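Local coordinates for protein diacylglycerol kinase (Bacillus anthracis, PDB 3S40) that probably catalyses the ATP-dependent phosphorylation of diacylglycerol to phosphatidic acid, at residues V11-N16 against K30-L35; H43-K48 against Q58-K63; I67-F70 against T75-E78. All coordinates share one frame; numbering follows the deposited sequence.

Interaction 1: residues V11-N16 against K30-L35; sequences VLLIVN and KIVPPL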
ATOM      1  N   VAL A  11     -22.273   2.935  -5.568  1.00 13.80           N
ATOM      2  CA  VAL A  11     -21.019   2.194  -5.666  1.00 12.34           C
ATOM      3  C   VAL A  11     -20.486   2.260  -7.098  1.00 22.99           C
ATOM      4  O   VAL A  11     -21.243   2.123  -8.075  1.00 18.11           O
ATOM      5  CB  VAL A  11     -21.211   0.710  -5.240  1.00 15.40           C
ATOM      6  CG1 VAL A  11     -19.903  -0.074  -5.353  1.00 10.84           C
ATOM      7  CG2 VAL A  11     -21.810   0.615  -3.822  1.00 17.12           C
ATOM      8  N   LEU A  12     -19.184   2.488  -7.206  1.00 16.90           N
ATOM      9  CA  LEU A  12     -18.439   2.316  -8.447  1.00 20.39           C
ATOM     10  C   LEU A  12     -17.485   1.128  -8.358  1.00 22.08           C
ATOM     11  O   LEU A  12     -16.704   1.027  -7.409  1.00 20.76           O
ATOM     12  CB  LEU A  12     -17.609   3.562  -8.729  1.00 17.04           C
ATOM     13  CG  LEU A  12     -16.566   3.423  -9.847  1.00 17.03           C
ATOM     14  CD1 LEU A  12     -17.221   3.138 -11.209  1.00 28.28           C
ATOM     15  CD2 LEU A  12     -15.689   4.661  -9.892  1.00 16.05           C
ATOM     16  N   LEU A  13     -17.536   0.245  -9.354  1.00 15.91           N
ATOM     17  CA  LEU A  13     -16.550  -0.819  -9.522  1.00 14.52           C
ATOM     18  C   LEU A  13     -15.676  -0.527 -10.740  1.00 23.11           C
ATOM     19  O   LEU A  13     -16.171  -0.429 -11.874  1.00 17.78           O
ATOM     20  CB  LEU A  13     -17.244  -2.194  -9.688  1.00 17.38           C
ATOM     21  CG  LEU A  13     -16.353  -3.375 -10.112  1.00 24.75           C
ATOM     22  CD1 LEU A  13     -15.360  -3.720  -8.992  1.00 20.24           C
ATOM     23  CD2 LEU A  13     -17.137  -4.642 -10.492  1.00 15.54           C
ATOM     24  N   ILE A  14     -14.380  -0.370 -10.507  1.00 18.21           N
ATOM     25  CA  ILE A  14     -13.423  -0.179 -11.601  1.00 17.71           C
ATOM     26  C   ILE A  14     -12.793  -1.515 -11.915  1.00 22.90           C
ATOM     27  O   ILE A  14     -12.262  -2.178 -11.027  1.00 20.05           O
ATOM     28  CB  ILE A  14     -12.314   0.837 -11.244  1.00 16.50           C
ATOM     29  CG1 ILE A  14     -12.943   2.207 -10.976  1.00 17.44           C
ATOM     30  CG2 ILE A  14     -11.245   0.923 -12.377  1.00 12.94           C
ATOM     31  CD1 ILE A  14     -12.033   3.202 -10.243  1.00 22.16           C
ATOM     32  N   VAL A  15     -12.865  -1.911 -13.179  1.00 22.40           N
ATOM     33  CA  VAL A  15     -12.339  -3.201 -13.614  1.00 26.93           C
ATOM     34  C   VAL A  15     -11.189  -3.040 -14.591  1.00 23.78           C
ATOM     35  O   VAL A  15     -11.351  -2.426 -15.645  1.00 28.50           O
ATOM     36  CB  VAL A  15     -13.422  -4.028 -14.330  1.00 27.09           C
ATOM     37  CG1 VAL A  15     -12.797  -5.255 -15.001  1.00 29.87           C
ATOM     38  CG2 VAL A  15     -14.522  -4.428 -13.340  1.00 25.68           C
ATOM     39  N   ASN A  16     -10.036  -3.596 -14.235  1.00 23.28           N
ATOM     40  CA  ASN A  16      -8.935  -3.772 -15.182  1.00 24.45           C
ATOM     41  C   ASN A  16      -9.140  -5.096 -15.909  1.00 29.41           C
ATOM     42  O   ASN A  16      -8.996  -6.166 -15.307  1.00 31.49           O
ATOM     43  CB  ASN A  16      -7.591  -3.762 -14.442  1.00 32.11           C
ATOM     44  CG  ASN A  16      -6.406  -3.979 -15.371  1.00 42.39           C
ATOM     45  OD1 ASN A  16      -6.568  -4.143 -16.574  1.00 37.74           O
ATOM     46  ND2 ASN A  16      -5.204  -3.968 -14.809  1.00 37.52           N
ATOM     47  N   LYS A  30     -17.392 -14.213 -11.005  1.00 30.35           N
ATOM     48  CA  LYS A  30     -17.045 -14.378  -9.603  1.00 26.86           C
ATOM     49  C   LYS A  30     -17.330 -13.123  -8.779  1.00 28.43           C
ATOM     50  O   LYS A  30     -17.791 -13.210  -7.642  1.00 30.58           O
ATOM     51  CB  LYS A  30     -15.593 -14.793  -9.487  1.00 29.00           C
ATOM     52  CG  LYS A  30     -15.337 -16.188 -10.003  1.00 38.46           C
ATOM     53  CD  LYS A  30     -13.848 -16.504 -10.011  1.00 41.76           C
ATOM     54  CE  LYS A  30     -13.579 -17.893 -10.569  1.00 39.33           C
ATOM     55  NZ  LYS A  30     -12.123 -18.245 -10.499  1.00 44.89           N
ATOM     56  N   ILE A  31     -17.082 -11.949  -9.341  1.00 18.34           N
ATOM     57  CA  ILE A  31     -17.146 -10.766  -8.482  1.00 21.58           C
ATOM     58  C   ILE A  31     -18.394  -9.917  -8.610  1.00 27.36           C
ATOM     59  O   ILE A  31     -18.826  -9.316  -7.646  1.00 27.28           O
ATOM     60  CB  ILE A  31     -15.897  -9.867  -8.631  1.00 25.24           C
ATOM     61  CG1 ILE A  31     -15.941  -9.067  -9.921  1.00 26.92           C
ATOM     62  CG2 ILE A  31     -14.622 -10.699  -8.522  1.00 23.10           C
ATOM     63  CD1 ILE A  31     -14.657  -8.279 -10.187  1.00 32.80           C
ATOM     64  N   VAL A  32     -18.996  -9.866  -9.791  1.00 29.27           N
ATOM     65  CA  VAL A  32     -20.067  -8.896  -9.984  1.00 22.01           C
ATOM     66  C   VAL A  32     -21.393  -9.228  -9.279  1.00 25.61           C
ATOM     67  O   VAL A  32     -22.007  -8.355  -8.658  1.00 31.96           O
ATOM     68  CB  VAL A  32     -20.307  -8.579 -11.483  1.00 34.68           C
ATOM     69  CG1 VAL A  32     -21.483  -7.628 -11.612  1.00 34.84           C
ATOM     70  CG2 VAL A  32     -19.049  -7.960 -12.104  1.00 26.98           C
ATOM     71  N   PRO A  33     -21.837 -10.488  -9.368  1.00 30.63           N
ATOM     72  CA  PRO A  33     -23.143 -10.854  -8.804  1.00 34.70           C
ATOM     73  C   PRO A  33     -23.370 -10.535  -7.320  1.00 31.46           C
ATOM     74  O   PRO A  33     -24.398  -9.925  -7.009  1.00 32.39           O
ATOM     75  CB  PRO A  33     -23.230 -12.361  -9.086  1.00 34.66           C
ATOM     76  CG  PRO A  33     -22.471 -12.508 -10.366  1.00 37.40           C
ATOM     77  CD  PRO A  33     -21.291 -11.565 -10.214  1.00 29.46           C
ATOM     78  N   PRO A  34     -22.457 -10.945  -6.420  1.00 24.67           N
ATOM     79  CA  PRO A  34     -22.679 -10.544  -5.025  1.00 28.22           C
ATOM     80  C   PRO A  34     -22.737  -9.018  -4.869  1.00 22.11           C
ATOM     81  O   PRO A  34     -23.515  -8.512  -4.067  1.00 25.98           O
ATOM     82  CB  PRO A  34     -21.459 -11.117  -4.276  1.00 31.42           C
ATOM     83  CG  PRO A  34     -20.485 -11.517  -5.330  1.00 36.54           C
ATOM     84  CD  PRO A  34     -21.252 -11.778  -6.582  1.00 30.94           C
ATOM     85  N   LEU A  35     -21.937  -8.293  -5.639  1.00 20.00           N
ATOM     86  CA  LEU A  35     -21.956  -6.844  -5.551  1.00 22.22           C
ATOM     87  C   LEU A  35     -23.284  -6.309  -6.075  1.00 29.87           C
ATOM     88  O   LEU A  35     -23.903  -5.436  -5.471  1.00 28.96           O
ATOM     89  CB  LEU A  35     -20.787  -6.254  -6.340  1.00 21.36           C
ATOM     90  CG  LEU A  35     -19.422  -6.728  -5.847  1.00 27.89           C
ATOM     91  CD1 LEU A  35     -18.316  -6.145  -6.719  1.00 18.95           C
ATOM     92  CD2 LEU A  35     -19.224  -6.330  -4.387  1.00 16.44           C
TER
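Leu13 leaves strand 11-15 and meets three side chains of helix 24-38, Ile31, Val32 and Leu35, all through its CD2 methyl. With CG anti to the backbone N (chi1 170°), that torsion carries CG toward the helix, with CD2 as the leading branch. CD1 turns along the sheet to pack on Ile68 of strand 66-71, while CD2 faces the helix. CD2 lies 4.2 Å from Val32 CG2, the branch of that valine set beside its own backbone N, and the two side chains cross obliquely rather than meeting head-on. Leu35 contributes its tip, CD1, also 4.2 Å from Leu13 CD2. From one turn earlier in the helix comes the far end of Ile31, whose CD1 stands 4.4 Å from the same methyl. The helix runs almost exactly antiparallel to the strand (177°), with the short axes 11.4 Å apart, within the beta-alpha-beta unit that carries the chain from strand 11-15 through helix 24-38 to strand 42-46, beside it in the parallel sheet of the kinase catalytic domain. Spacings of one and four residues put Ile31, Val32 and Leu35 on one flank of the helix, while the consecutive prolines Pro33 and Pro34, which have no backbone N-H to give to the preceding turn, kink it there. The contacts across the interface are all between apolar side chains. Beyond Leu13, the same helical flank spreads over the sheet: Val32 touches Ile44 and Leu35 touches Leu42, while Ile31 reaches Phe70 as well as Ile113 and Ala117 on the side of helix 113-120.

Interaction 2: residues H43-K48 against Q58-K63; sequences HILHTK and QEFASK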
ATOM      1  N   HIS A  43     -22.197   0.982 -10.470  1.00 24.86           N
ATOM      2  CA  HIS A  43     -21.726   1.441 -11.752  1.00 22.51           C
ATOM      3  C   HIS A  43     -20.401   0.746 -12.029  1.00 26.81           C
ATOM      4  O   HIS A  43     -19.486   0.740 -11.187  1.00 23.48           O
ATOM      5  CB  HIS A  43     -21.577   2.974 -11.734  1.00 22.31           C
ATOM      6  CG  HIS A  43     -21.427   3.581 -13.094  1.00 29.14           C
ATOM      7  ND1 HIS A  43     -21.568   4.927 -13.328  1.00 39.66           N
ATOM      8  CD2 HIS A  43     -21.171   3.014 -14.297  1.00 31.83           C
ATOM      9  CE1 HIS A  43     -21.398   5.169 -14.616  1.00 39.70           C
ATOM     10  NE2 HIS A  43     -21.153   4.023 -15.225  1.00 35.12           N
ATOM     11  N   ILE A  44     -20.306   0.125 -13.192  1.00 15.40           N
ATOM     12  CA  ILE A  44     -19.129  -0.661 -13.531  1.00 14.17           C
ATOM     13  C   ILE A  44     -18.428  -0.085 -14.738  1.00 27.42           C
ATOM     14  O   ILE A  44     -19.046   0.078 -15.790  1.00 25.77           O
ATOM     15  CB  ILE A  44     -19.503  -2.100 -13.836  1.00 18.99           C
ATOM     16  CG1 ILE A  44     -20.289  -2.704 -12.685  1.00 23.31           C
ATOM     17  CG2 ILE A  44     -18.259  -2.931 -14.130  1.00 19.03           C
ATOM     18  CD1 ILE A  44     -20.688  -4.167 -12.940  1.00 23.43           C
ATOM     19  N   LEU A  45     -17.137   0.209 -14.591  1.00 17.41           N
ATOM     20  CA  LEU A  45     -16.351   0.790 -15.677  1.00 19.84           C
ATOM     21  C   LEU A  45     -15.093  -0.010 -15.914  1.00 23.54           C
ATOM     22  O   LEU A  45     -14.353  -0.304 -14.973  1.00 24.77           O
ATOM     23  CB  LEU A  45     -15.948   2.234 -15.348  1.00 22.18           C
ATOM     24  CG  LEU A  45     -17.038   3.282 -15.116  1.00 29.45           C
ATOM     25  CD1 LEU A  45     -16.379   4.609 -14.701  1.00 30.27           C
ATOM     26  CD2 LEU A  45     -17.924   3.477 -16.369  1.00 23.61           C
ATOM     27  N   HIS A  46     -14.826  -0.350 -17.168  1.00 22.57           N
ATOM     28  CA  HIS A  46     -13.562  -0.996 -17.487  1.00 28.92           C
ATOM     29  C   HIS A  46     -12.516   0.072 -17.746  1.00 24.96           C
ATOM     30  O   HIS A  46     -12.840   1.107 -18.305  1.00 21.51           O
ATOM     31  CB  HIS A  46     -13.705  -1.873 -18.720  1.00 30.65           C
ATOM     32  CG  HIS A  46     -14.745  -2.940 -18.590  1.00 28.54           C
ATOM     33  ND1 HIS A  46     -14.901  -3.943 -19.525  1.00 29.16           N
ATOM     34  CD2 HIS A  46     -15.680  -3.163 -17.636  1.00 30.82           C
ATOM     35  CE1 HIS A  46     -15.891  -4.734 -19.154  1.00 32.22           C
ATOM     36  NE2 HIS A  46     -16.377  -4.287 -18.008  1.00 29.09           N
ATOM     37  N   THR A  47     -11.273  -0.155 -17.317  1.00 25.41           N
ATOM     38  CA  THR A  47     -10.168   0.713 -17.739  1.00 26.43           C
ATOM     39  C   THR A  47      -9.777   0.339 -19.167  1.00 28.02           C
ATOM     40  O   THR A  47     -10.027  -0.774 -19.597  1.00 25.42           O
ATOM     41  CB  THR A  47      -8.916   0.541 -16.855  1.00 26.83           C
ATOM     42  OG1 THR A  47      -8.584  -0.853 -16.766  1.00 25.67           O
ATOM     43  CG2 THR A  47      -9.166   1.092 -15.439  1.00 27.28           C
ATOM     44  N   LYS A  48      -9.156   1.262 -19.890  1.00 34.49           N
ATOM     45  CA  LYS A  48      -8.640   0.973 -21.231  1.00 47.93           C
ATOM     46  C   LYS A  48      -7.142   1.226 -21.303  1.00 46.51           C
ATOM     47  O   LYS A  48      -6.388   0.418 -21.840  1.00 43.92           O
ATOM     48  CB  LYS A  48      -9.359   1.793 -22.303  1.00 45.43           C
ATOM     49  CG  LYS A  48     -10.723   1.242 -22.692  1.00 66.24           C
ATOM     50  CD  LYS A  48     -11.862   2.083 -22.116  1.00 77.36           C
ATOM     51  CE  LYS A  48     -13.229   1.549 -22.532  1.00 76.44           C
ATOM     52  NZ  LYS A  48     -14.342   2.353 -21.949  1.00 78.98           N
ATOM     53  N   GLN A  58     -11.161  10.165  -9.750  1.00 16.61           N
ATOM     54  CA  GLN A  58     -11.299  11.609  -9.621  1.00 21.96           C
ATOM     55  C   GLN A  58     -12.652  12.106 -10.121  1.00 18.88           C
ATOM     56  O   GLN A  58     -13.222  13.015  -9.547  1.00 27.69           O
ATOM     57  CB  GLN A  58     -10.132  12.328 -10.306  1.00 22.34           C
ATOM     58  CG  GLN A  58      -8.855  12.166  -9.472  1.00 28.30           C
ATOM     59  CD  GLN A  58      -7.609  12.735 -10.111  1.00 21.43           C
ATOM     60  OE1 GLN A  58      -7.573  13.014 -11.308  1.00 19.12           O
ATOM     61  NE2 GLN A  58      -6.567  12.889  -9.312  1.00 25.31           N
ATOM     62  N   GLU A  59     -13.196  11.462 -11.149  1.00 18.53           N
ATOM     63  CA  GLU A  59     -14.495  11.884 -11.641  1.00 19.15           C
ATOM     64  C   GLU A  59     -15.626  11.458 -10.711  1.00 22.37           C
ATOM     65  O   GLU A  59     -16.577  12.201 -10.521  1.00 25.44           O
ATOM     66  CB  GLU A  59     -14.744  11.341 -13.039  1.00 20.32           C
ATOM     67  CG  GLU A  59     -16.160  11.532 -13.496  1.00 31.42           C
ATOM     68  CD  GLU A  59     -16.368  11.020 -14.912  1.00 52.60           C
ATOM     69  OE1 GLU A  59     -15.373  10.563 -15.526  1.00 50.29           O
ATOM     70  OE2 GLU A  59     -17.518  11.078 -15.403  1.00 66.02           O
ATOM     71  N   PHE A  60     -15.541  10.258 -10.146  1.00 14.43           N
ATOM     72  CA  PHE A  60     -16.658   9.754  -9.340  1.00 21.69           C
ATOM     73  C   PHE A  60     -16.524   9.979  -7.841  1.00 19.69           C
ATOM     74  O   PHE A  60     -17.455   9.702  -7.086  1.00 24.10           O
ATOM     75  CB  PHE A  60     -16.910   8.276  -9.624  1.00 23.86           C
ATOM     76  CG  PHE A  60     -17.566   8.040 -10.947  1.00 25.30           C
ATOM     77  CD1 PHE A  60     -18.933   7.915 -11.039  1.00 27.08           C
ATOM     78  CD2 PHE A  60     -16.805   7.967 -12.106  1.00 19.29           C
ATOM     79  CE1 PHE A  60     -19.533   7.697 -12.258  1.00 38.81           C
ATOM     80  CE2 PHE A  60     -17.395   7.754 -13.330  1.00 30.24           C
ATOM     81  CZ  PHE A  60     -18.766   7.620 -13.411  1.00 39.48           C
ATOM     82  N   ALA A  61     -15.369  10.485  -7.425  1.00 19.93           N
ATOM     83  CA  ALA A  61     -15.096  10.713  -6.000  1.00 25.24           C
ATOM     84  C   ALA A  61     -16.206  11.460  -5.246  1.00 25.41           C
ATOM     85  O   ALA A  61     -16.546  11.085  -4.143  1.00 27.41           O
ATOM     86  CB  ALA A  61     -13.742  11.392  -5.814  1.00 23.90           C
ATOM     87  N   SER A  62     -16.790  12.495  -5.839  1.00 29.06           N
ATOM     88  CA  SER A  62     -17.851  13.231  -5.162  1.00 34.41           C
ATOM     89  C   SER A  62     -19.237  12.667  -5.464  1.00 33.17           C
ATOM     90  O   SER A  62     -20.241  13.183  -4.981  1.00 41.58           O
ATOM     91  CB  SER A  62     -17.818  14.716  -5.541  1.00 37.07           C
ATOM     92  OG  SER A  62     -18.271  14.906  -6.873  1.00 39.81           O
ATOM     93  N   LYS A  63     -19.302  11.613  -6.257  1.00 23.08           N
ATOM     94  CA  LYS A  63     -20.601  11.105  -6.676  1.00 33.67           C
ATOM     95  C   LYS A  63     -20.975   9.759  -6.077  1.00 33.08           C
ATOM     96  O   LYS A  63     -22.149   9.401  -6.079  1.00 34.57           O
ATOM     97  CB  LYS A  63     -20.686  11.037  -8.208  1.00 43.17           C
ATOM     98  CG  LYS A  63     -20.285  12.330  -8.891  1.00 54.33           C
ATOM     99  CD  LYS A  63     -20.656  12.341 -10.377  1.00 74.00           C
ATOM    100  CE  LYS A  63     -19.800  11.384 -11.200  1.00 79.23           C
ATOM    101  NZ  LYS A  63     -20.013  11.566 -12.672  1.00 80.88           N
TER
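His43 on strand 42-46 and Phe60 near the end of helix 52-60 mark the closest passage of the two backbones, their CA atoms 10.0 Å apart, so only the side chains bridge the gap. The imidazole and the phenyl ring form an oblique aromatic pair, planes at 89° and centroids 5.2 Å apart. The ND1 and CE1 atoms of the imidazole do the touching: ND1 lies 3.6 Å from Phe60 CE1, and His43 CE1 comes 3.8 Å from Phe60 CZ. Two residues along the strand, Leu45 and Phe60 reach toward each other from opposite directions, bringing Leu45 CD1 3.6 Å from Phe60 CE2. The far end of the phenyl is thus shared: CE1 goes to the histidine and CE2 to the leucine, with CZ between them and near both. Phe60 has CG beside the backbone N (chi1 -74°), which swings the ring toward the strand. Lys63 folds back over one face of this ring, NZ 3.9 Å above its plane and displaced toward the rim. The same NZ makes a long salt bridge to Glu59 OE2 at 3.7 Å. Leu12 of strand 11-15 touches both Leu45 and Phe60, and Tyr56, one helical turn before Phe60, touches Leu45 while its OH bonds to His46 O. Helix 52-60 therefore covers the face of the parallel sheet opposite helix 24-38, against strand 42-46 at its outer margin.

Interaction 3: residues I67-F70 against T75-E78; sequences IIVF and TVFE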
ATOM      1  N   ILE A  67     -15.803   3.130  -3.748  1.00 16.84           N
ATOM      2  CA  ILE A  67     -15.096   2.783  -4.981  1.00 22.22           C
ATOM      3  C   ILE A  67     -14.395   1.437  -4.805  1.00 24.98           C
ATOM      4  O   ILE A  67     -13.596   1.255  -3.889  1.00 21.22           O
ATOM      5  CB  ILE A  67     -14.065   3.859  -5.403  1.00 19.65           C
ATOM      6  CG1 ILE A  67     -14.786   5.169  -5.777  1.00 13.91           C
ATOM      7  CG2 ILE A  67     -13.219   3.369  -6.581  1.00 18.72           C
ATOM      8  CD1 ILE A  67     -13.905   6.213  -6.435  1.00 19.96           C
ATOM      9  N   ILE A  68     -14.729   0.479  -5.662  1.00 18.78           N
ATOM     10  CA  ILE A  68     -14.109  -0.839  -5.618  1.00 12.93           C
ATOM     11  C   ILE A  68     -13.148  -0.945  -6.775  1.00 20.43           C
ATOM     12  O   ILE A  68     -13.484  -0.567  -7.896  1.00 16.54           O
ATOM     13  CB  ILE A  68     -15.159  -1.951  -5.746  1.00 16.64           C
ATOM     14  CG1 ILE A  68     -16.265  -1.732  -4.711  1.00 20.90           C
ATOM     15  CG2 ILE A  68     -14.502  -3.342  -5.637  1.00 18.48           C
ATOM     16  CD1 ILE A  68     -17.421  -2.709  -4.842  1.00 19.84           C
ATOM     17  N   VAL A  69     -11.938  -1.426  -6.524  1.00 18.57           N
ATOM     18  CA  VAL A  69     -10.998  -1.629  -7.634  1.00 15.66           C
ATOM     19  C   VAL A  69     -10.656  -3.106  -7.809  1.00 23.03           C
ATOM     20  O   VAL A  69     -10.192  -3.748  -6.878  1.00 25.06           O
ATOM     21  CB  VAL A  69      -9.728  -0.768  -7.451  1.00 20.68           C
ATOM     22  CG1 VAL A  69      -9.136  -0.982  -6.073  1.00 21.45           C
ATOM     23  CG2 VAL A  69      -8.720  -1.053  -8.557  1.00 29.69           C
ATOM     24  N   PHE A  70     -10.938  -3.656  -8.994  1.00 22.93           N
ATOM     25  CA  PHE A  70     -10.483  -4.993  -9.341  1.00 23.41           C
ATOM     26  C   PHE A  70      -9.212  -4.891 -10.155  1.00 23.75           C
ATOM     27  O   PHE A  70      -9.246  -4.474 -11.306  1.00 32.93           O
ATOM     28  CB  PHE A  70     -11.532  -5.759 -10.144  1.00 21.45           C
ATOM     29  CG  PHE A  70     -11.049  -7.116 -10.629  1.00 28.65           C
ATOM     30  CD1 PHE A  70     -10.377  -7.975  -9.775  1.00 27.48           C
ATOM     31  CD2 PHE A  70     -11.296  -7.539 -11.930  1.00 27.94           C
ATOM     32  CE1 PHE A  70      -9.933  -9.234 -10.210  1.00 28.56           C
ATOM     33  CE2 PHE A  70     -10.864  -8.798 -12.372  1.00 30.42           C
ATOM     34  CZ  PHE A  70     -10.179  -9.642 -11.516  1.00 27.07           C
ATOM     35  N   THR A  75      -2.864  -0.859 -10.524  1.00 29.76           N
ATOM     36  CA  THR A  75      -4.210  -0.286 -10.573  1.00 30.31           C
ATOM     37  C   THR A  75      -4.646   0.300  -9.229  1.00 28.53           C
ATOM     38  O   THR A  75      -5.215   1.385  -9.180  1.00 26.54           O
ATOM     39  CB  THR A  75      -5.245  -1.311 -11.072  1.00 38.25           C
ATOM     40  OG1 THR A  75      -4.786  -1.884 -12.304  1.00 41.38           O
ATOM     41  CG2 THR A  75      -6.597  -0.632 -11.323  1.00 29.58           C
ATOM     42  N   VAL A  76      -4.367  -0.421  -8.142  1.00 23.24           N
ATOM     43  CA  VAL A  76      -4.653   0.048  -6.786  1.00 19.54           C
ATOM     44  C   VAL A  76      -3.943   1.378  -6.536  1.00 27.99           C
ATOM     45  O   VAL A  76      -4.523   2.329  -6.013  1.00 28.58           O
ATOM     46  CB  VAL A  76      -4.169  -0.983  -5.717  1.00 29.78           C
ATOM     47  CG1 VAL A  76      -4.065  -0.350  -4.352  1.00 27.87           C
ATOM     48  CG2 VAL A  76      -5.085  -2.206  -5.667  1.00 22.44           C
ATOM     49  N   PHE A  77      -2.665   1.420  -6.890  1.00 25.25           N
ATOM     50  CA  PHE A  77      -1.864   2.619  -6.750  1.00 24.56           C
ATOM     51  C   PHE A  77      -2.422   3.790  -7.567  1.00 25.33           C
ATOM     52  O   PHE A  77      -2.316   4.947  -7.158  1.00 27.37           O
ATOM     53  CB  PHE A  77      -0.421   2.318  -7.163  1.00 38.84           C
ATOM     54  CG  PHE A  77       0.524   3.476  -6.989  1.00 49.44           C
ATOM     55  CD1 PHE A  77       0.725   4.050  -5.739  1.00 49.69           C
ATOM     56  CD2 PHE A  77       1.244   3.969  -8.070  1.00 54.76           C
ATOM     57  CE1 PHE A  77       1.618   5.110  -5.571  1.00 51.98           C
ATOM     58  CE2 PHE A  77       2.138   5.028  -7.913  1.00 59.46           C
ATOM     59  CZ  PHE A  77       2.323   5.599  -6.660  1.00 59.39           C
ATOM     60  N   GLU A  78      -2.997   3.500  -8.735  1.00 22.03           N
ATOM     61  CA  GLU A  78      -3.645   4.558  -9.498  1.00 26.54           C
ATOM     62  C   GLU A  78      -4.772   5.153  -8.687  1.00 23.91           C
ATOM     63  O   GLU A  78      -4.985   6.363  -8.706  1.00 21.68           O
ATOM     64  CB  GLU A  78      -4.198   4.040 -10.829  1.00 29.27           C
ATOM     65  CG  GLU A  78      -3.166   3.958 -11.932  1.00 28.81           C
ATOM     66  CD  GLU A  78      -3.823   3.881 -13.308  1.00 42.73           C
ATOM     67  OE1 GLU A  78      -4.930   4.443 -13.476  1.00 49.28           O
ATOM     68  OE2 GLU A  78      -3.233   3.255 -14.211  1.00 50.37           O
TER
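Val69 points its CB from strand 66-71 toward helix 73-83, where the two backbones come within 6.6 Å at the CA atoms of Val69 and Val76. CB itself stays behind the front, 5.0 Å from Thr75 CG2, and its two methyls make the contact. CG2, anti to the backbone N, extends furthest in this direction and lies 3.5 Å from Thr75 CG2, a tight methyl-to-methyl approach in which the two side chains slide past each other in opposite directions. CG1 takes the crowded position between the backbone N and the carbonyl carbon (chi1 51°) and is directed at the next helical residue, with Val76 CG2 4.3 Å away. Thr75 is the last residue of the Gly-Gly-Asp-Gly-Thr sequence, a signature of the diacylglycerol kinase family, spanning the turn from the end of strand 66-71 into the start of helix 73-83, and probably part of the nucleotide site, as in relatives. The threonine methyl packs on the strand, while OG1 is hydrogen-bonded to Asn16 ND2, just past the end of strand 11-15. Val76 also rests on Ile94 of strand 91-96, the next strand of the parallel sheet and the end of the beta-alpha-beta unit begun by strand 66-71. Phe70 points away from helix 73-83 and packs on Asn27 of helix 24-38, on the other face of the sheet.

In the fold
The three contacts follow one another along the chain without overlap, each joining a strand to the helix after it, and all belong to one parallel sheet ordered 42-46, 11-15, 66-71, 91-96. Their centres lie about 10 to 12 Å apart. Strand 11-15 is the common neighbour: Leu13 N bonds to His43 O at 2.7 Å, joining interactions 1 and 2, and Ile14 N to Ile68 O at 2.8 Å, joining interactions 1 and 3. Interaction 1 lies on one face, interactions 2 and 3 on the other, giving the alpha-beta-alpha layering of the catalytic domain, with the probable nucleotide-binding turn at the end of strand 66-71.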